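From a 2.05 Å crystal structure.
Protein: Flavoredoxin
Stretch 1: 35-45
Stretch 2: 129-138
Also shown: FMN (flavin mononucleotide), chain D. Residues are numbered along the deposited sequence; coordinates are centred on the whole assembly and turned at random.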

# COMPACT_ATOMS: atom_id res chain seq x y z
N GLY B 35 -3.58 6.87 3.41
CA GLY B 35 -3.03 6.26 2.20
C GLY B 35 -1.95 5.26 2.55
O GLY B 35 -1.62 4.39 1.73
N TRP B 36 -1.40 5.37 3.76
CA TRP B 36 -0.36 4.45 4.23
C TRP B 36 -0.99 3.22 4.88
O TRP B 36 -1.00 3.08 6.12
CB TRP B 36 0.60 5.15 5.22
CG TRP B 36 1.41 6.32 4.63
CD1 TRP B 36 1.17 6.98 3.45
CD2 TRP B 36 2.52 6.99 5.24
NE1 TRP B 36 2.07 7.99 3.28
CE2 TRP B 36 2.91 8.03 4.36
CE3 TRP B 36 3.22 6.82 6.45
CZ2 TRP B 36 3.99 8.88 4.64
CZ3 TRP B 36 4.29 7.67 6.73
CH2 TRP B 36 4.66 8.69 5.82
N VAL B 37 -1.55 2.34 4.04
CA VAL B 37 -2.15 1.07 4.47
C VAL B 37 -1.60 -0.02 3.60
O VAL B 37 -1.55 0.13 2.38
CB VAL B 37 -3.66 0.91 4.19
CG1 VAL B 37 -4.38 0.18 5.38
CG2 VAL B 37 -4.34 2.19 3.65
N SER B 38 -1.28 -1.15 4.21
CA SER B 38 -0.83 -2.31 3.48
C SER B 38 -1.09 -3.56 4.27
O SER B 38 -1.12 -3.51 5.49
CB SER B 38 0.67 -2.21 3.21
OG SER B 38 1.08 -3.40 2.61
N ARG B 39 -1.24 -4.69 3.57
CA ARG B 39 -1.15 -6.01 4.22
C ARG B 39 0.26 -6.23 4.76
O ARG B 39 1.26 -5.70 4.23
CB ARG B 39 -1.61 -7.15 3.30
CG ARG B 39 -3.13 -7.28 3.18
CD ARG B 39 -3.80 -7.81 4.45
NE ARG B 39 -3.39 -9.17 4.79
CZ ARG B 39 -4.02 -10.27 4.38
NH1 ARG B 39 -5.10 -10.18 3.63
NH2 ARG B 39 -3.57 -11.47 4.72
N VAL B 40 0.33 -6.97 5.86
CA VAL B 40 1.57 -7.21 6.56
C VAL B 40 1.80 -8.71 6.70
O VAL B 40 2.91 -9.23 6.44
CB VAL B 40 1.54 -6.50 7.94
CG1 VAL B 40 2.68 -6.96 8.82
CG2 VAL B 40 1.59 -4.97 7.76
N ASN B 41 0.74 -9.42 7.11
CA ASN B 41 0.81 -10.86 7.38
C ASN B 41 -0.33 -11.60 6.68
O ASN B 41 -1.44 -11.09 6.60
CB ASN B 41 0.76 -11.12 8.90
CG ASN B 41 1.22 -12.53 9.30
OD1 ASN B 41 0.43 -13.34 9.79
ND2 ASN B 41 2.49 -12.82 9.09
N ALA B 42 -0.03 -12.79 6.19
CA ALA B 42 -1.01 -13.63 5.50
C ALA B 42 -1.97 -14.33 6.46
O ALA B 42 -3.18 -14.26 6.29
CB ALA B 42 -0.31 -14.65 4.63
N ASN B 43 -1.42 -15.00 7.48
CA ASN B 43 -2.22 -15.82 8.39
C ASN B 43 -1.67 -15.80 9.82
O ASN B 43 -0.53 -16.21 10.05
CB ASN B 43 -2.32 -17.25 7.85
CG ASN B 43 -3.34 -18.10 8.60
OD1 ASN B 43 -4.28 -17.58 9.22
ND2 ASN B 43 -3.16 -19.40 8.54
N PRO B 44 -2.44 -15.26 10.77
CA PRO B 44 -3.74 -14.59 10.59
C PRO B 44 -3.62 -13.33 9.72
O PRO B 44 -2.56 -12.71 9.67
CB PRO B 44 -4.16 -14.24 12.02
CG PRO B 44 -2.92 -14.26 12.82
CD PRO B 44 -2.02 -15.27 12.19
N PRO B 45 -4.70 -12.97 9.00
CA PRO B 45 -4.65 -11.79 8.12
C PRO B 45 -4.41 -10.49 8.91
O PRO B 45 -5.21 -10.13 9.76
CB PRO B 45 -6.04 -11.80 7.46
CG PRO B 45 -6.90 -12.60 8.42
CD PRO B 45 -6.00 -13.65 8.95
N THR B 129 8.60 9.91 13.38
CA THR B 129 7.49 10.85 13.16
C THR B 129 6.08 10.20 13.08
O THR B 129 5.07 10.91 13.04
CB THR B 129 7.74 11.74 11.90
OG1 THR B 129 7.80 10.94 10.72
CG2 THR B 129 9.04 12.56 12.02
N ASN B 130 6.03 8.86 13.08
CA ASN B 130 4.80 8.11 12.83
C ASN B 130 4.70 6.86 13.70
O ASN B 130 5.70 6.27 14.08
CB ASN B 130 4.72 7.64 11.36
CG ASN B 130 4.78 8.78 10.37
OD1 ASN B 130 5.83 9.40 10.19
ND2 ASN B 130 3.66 9.06 9.71
N TYR B 131 3.47 6.46 14.00
CA TYR B 131 3.23 5.08 14.39
C TYR B 131 2.82 4.26 13.16
O TYR B 131 2.24 4.80 12.21
CB TYR B 131 2.15 4.96 15.47
CG TYR B 131 2.51 5.69 16.73
CD1 TYR B 131 2.02 6.97 16.97
CD2 TYR B 131 3.38 5.12 17.67
CE1 TYR B 131 2.36 7.66 18.13
CE2 TYR B 131 3.73 5.81 18.83
CZ TYR B 131 3.21 7.08 19.05
OH TYR B 131 3.55 7.78 20.18
N PHE B 132 3.14 2.97 13.21
CA PHE B 132 2.58 1.98 12.30
C PHE B 132 1.89 0.93 13.18
O PHE B 132 2.55 0.11 13.84
CB PHE B 132 3.65 1.40 11.38
CG PHE B 132 3.11 0.77 10.11
CD1 PHE B 132 2.64 1.56 9.06
CD2 PHE B 132 3.13 -0.62 9.95
CE1 PHE B 132 2.16 0.98 7.87
CE2 PHE B 132 2.65 -1.22 8.75
CZ PHE B 132 2.17 -0.42 7.72
N PHE B 133 0.56 1.01 13.21
CA PHE B 133 -0.30 0.10 13.97
C PHE B 133 -0.58 -1.15 13.15
O PHE B 133 -1.29 -1.08 12.13
CB PHE B 133 -1.63 0.78 14.31
CG PHE B 133 -1.53 1.95 15.26
CD1 PHE B 133 -1.73 3.25 14.80
CD2 PHE B 133 -1.27 1.75 16.62
CE1 PHE B 133 -1.66 4.34 15.67
CE2 PHE B 133 -1.20 2.83 17.50
CZ PHE B 133 -1.39 4.13 17.03
N VAL B 134 -0.05 -2.30 13.57
CA VAL B 134 -0.32 -3.59 12.91
C VAL B 134 -1.57 -4.23 13.54
O VAL B 134 -1.64 -4.46 14.76
CB VAL B 134 0.91 -4.55 12.90
CG1 VAL B 134 0.60 -5.83 12.14
CG2 VAL B 134 2.12 -3.89 12.25
N GLY B 135 -2.58 -4.48 12.71
CA GLY B 135 -3.84 -4.99 13.18
C GLY B 135 -4.27 -6.24 12.46
O GLY B 135 -4.08 -6.37 11.25
N GLU B 136 -4.85 -7.18 13.21
CA GLU B 136 -5.47 -8.35 12.61
C GLU B 136 -6.85 -7.96 12.11
O GLU B 136 -7.61 -7.28 12.81
CB GLU B 136 -5.59 -9.50 13.63
CG GLU B 136 -6.05 -10.83 13.01
CD GLU B 136 -6.26 -11.95 14.04
OE1 GLU B 136 -5.62 -11.93 15.11
OE2 GLU B 136 -7.07 -12.86 13.75
N ILE B 137 -7.18 -8.36 10.89
CA ILE B 137 -8.52 -8.15 10.37
C ILE B 137 -9.43 -9.21 10.98
O ILE B 137 -9.38 -10.40 10.62
CB ILE B 137 -8.57 -8.19 8.82
CG1 ILE B 137 -7.55 -7.21 8.22
CG2 ILE B 137 -9.99 -7.86 8.31
CD1 ILE B 137 -7.23 -7.51 6.75
N ILE B 138 -10.25 -8.79 11.93
CA ILE B 138 -11.07 -9.74 12.65
C ILE B 138 -12.43 -9.90 12.00
O ILE B 138 -13.00 -10.99 12.02
CB ILE B 138 -11.17 -9.42 14.17
CG1 ILE B 138 -11.98 -8.15 14.40
CG2 ILE B 138 -9.77 -9.37 14.82
CD1 ILE B 138 -13.47 -8.41 14.73
N1 FMN D . -1.85 11.17 7.57
C2 FMN D . -1.14 10.10 8.07
O2 FMN D . -0.61 10.20 9.17
N3 FMN D . -1.05 8.92 7.35
C4 FMN D . -1.67 8.83 6.12
O4 FMN D . -1.57 7.79 5.48
C4A FMN D . -2.38 9.92 5.60
N5 FMN D . -2.99 9.85 4.36
C5A FMN D . -3.71 10.92 3.86
C6 FMN D . -4.34 10.79 2.61
C7 FMN D . -5.07 11.87 2.08
C7M FMN D . -5.81 11.66 0.80
C8 FMN D . -5.17 13.06 2.81
C8M FMN D . -6.14 14.15 2.39
C9 FMN D . -4.55 13.17 4.06
C9A FMN D . -3.83 12.10 4.60
N10 FMN D . -3.21 12.20 5.85
C10 FMN D . -2.48 11.11 6.34
C1' FMN D . -3.39 13.42 6.71
C2' FMN D . -4.41 13.21 7.83
O2' FMN D . -5.54 12.52 7.34
C3' FMN D . -4.90 14.55 8.38
O3' FMN D . -3.86 15.32 8.96
C4' FMN D . -6.07 14.36 9.35
O4' FMN D . -6.65 15.61 9.60
C5' FMN D . -5.70 13.71 10.68
O5' FMN D . -6.93 13.60 11.36
P FMN D . -7.03 13.50 12.97
O1P FMN D . -6.20 14.59 13.58
O2P FMN D . -6.46 12.17 13.37
O3P FMN D . -8.45 13.57 13.45

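Two strands distant in sequence can be held together with very little backbone bonding, provided that side chains fill the space between them, and flavoredoxin offers a compact example. The strand 37-41 and the strand 130-138 cross at 72°, with a closest approach of 8.2 Å between their axes. At that angle and distance they cannot zip together like neighbours in a sheet. The nearest CA atoms of the two stretches draw in, from 8.9 Å between Trp 36 CA and Phe 132 CA to 5.7 Å between Pro 45 CA and Glu 136 CA, and the character of the contact changes accordingly.

At the wide end, the CA-to-CB bond of Asn 130 points toward the first stretch, and ND2 of Asn 130 lies 3.3 Å from CZ3 of Trp 36, approaching the indole obliquely. The amide oxygen, OD1 of Asn 130, accepts a hydrogen bond of 2.6 Å from OG1 of the preceding Thr 129, which would restrain the group. The indole also meets the cofactor: C4 of FMN lies over one of its faces, while the backbone N atoms of Gly 35 and Trp 36 each donate a 3.0 Å hydrogen bond to FMN O4. The same short segment thus binds flavin and packs against the second strand.

Phe 132 leaves its backbone sideways, but the end of its ring swings nearer to the first stretch. CG2 of Val 40 sits at the ring edge, 4.0 Å from CE2 of Phe 132, an apolar contact that needs close fit rather than directional bonding. Val 134 continues this arrangement two residues on: CG1 of Val 134 lies 4.1 Å from CG1 of Val 40, so the two methyl groups of Val 40 meet Phe 132 and Val 134 in turn.

Beyond Gly 135, which has no side chain, the backbones come close enough to bond. Pro 45 O accepts a hydrogen bond from Ile 137 N at 2.9 Å, with a nearly straight angle of 160°, and this is the only hydrogen bond between the stretches. Pro 45 lies in the loop beyond strand 37-41, so the bond does not join strand to strand. Pro 45 O also lies 3.4 Å from Glu 136 CA in a CA-H...O contact. Glu 136 also brings OE2 to 3.7 Å from CB of Pro 44, the residue that follows a cis peptide bond.

Ile 137 adds a contact of 4.1 Å between its CD1 and CD of Arg 39. Here Arg 39 contributes its aliphatic CD, while Arg 39 NE and NH2 donate hydrogen bonds to Asn 41 O, at 3.3 and 2.9 Å.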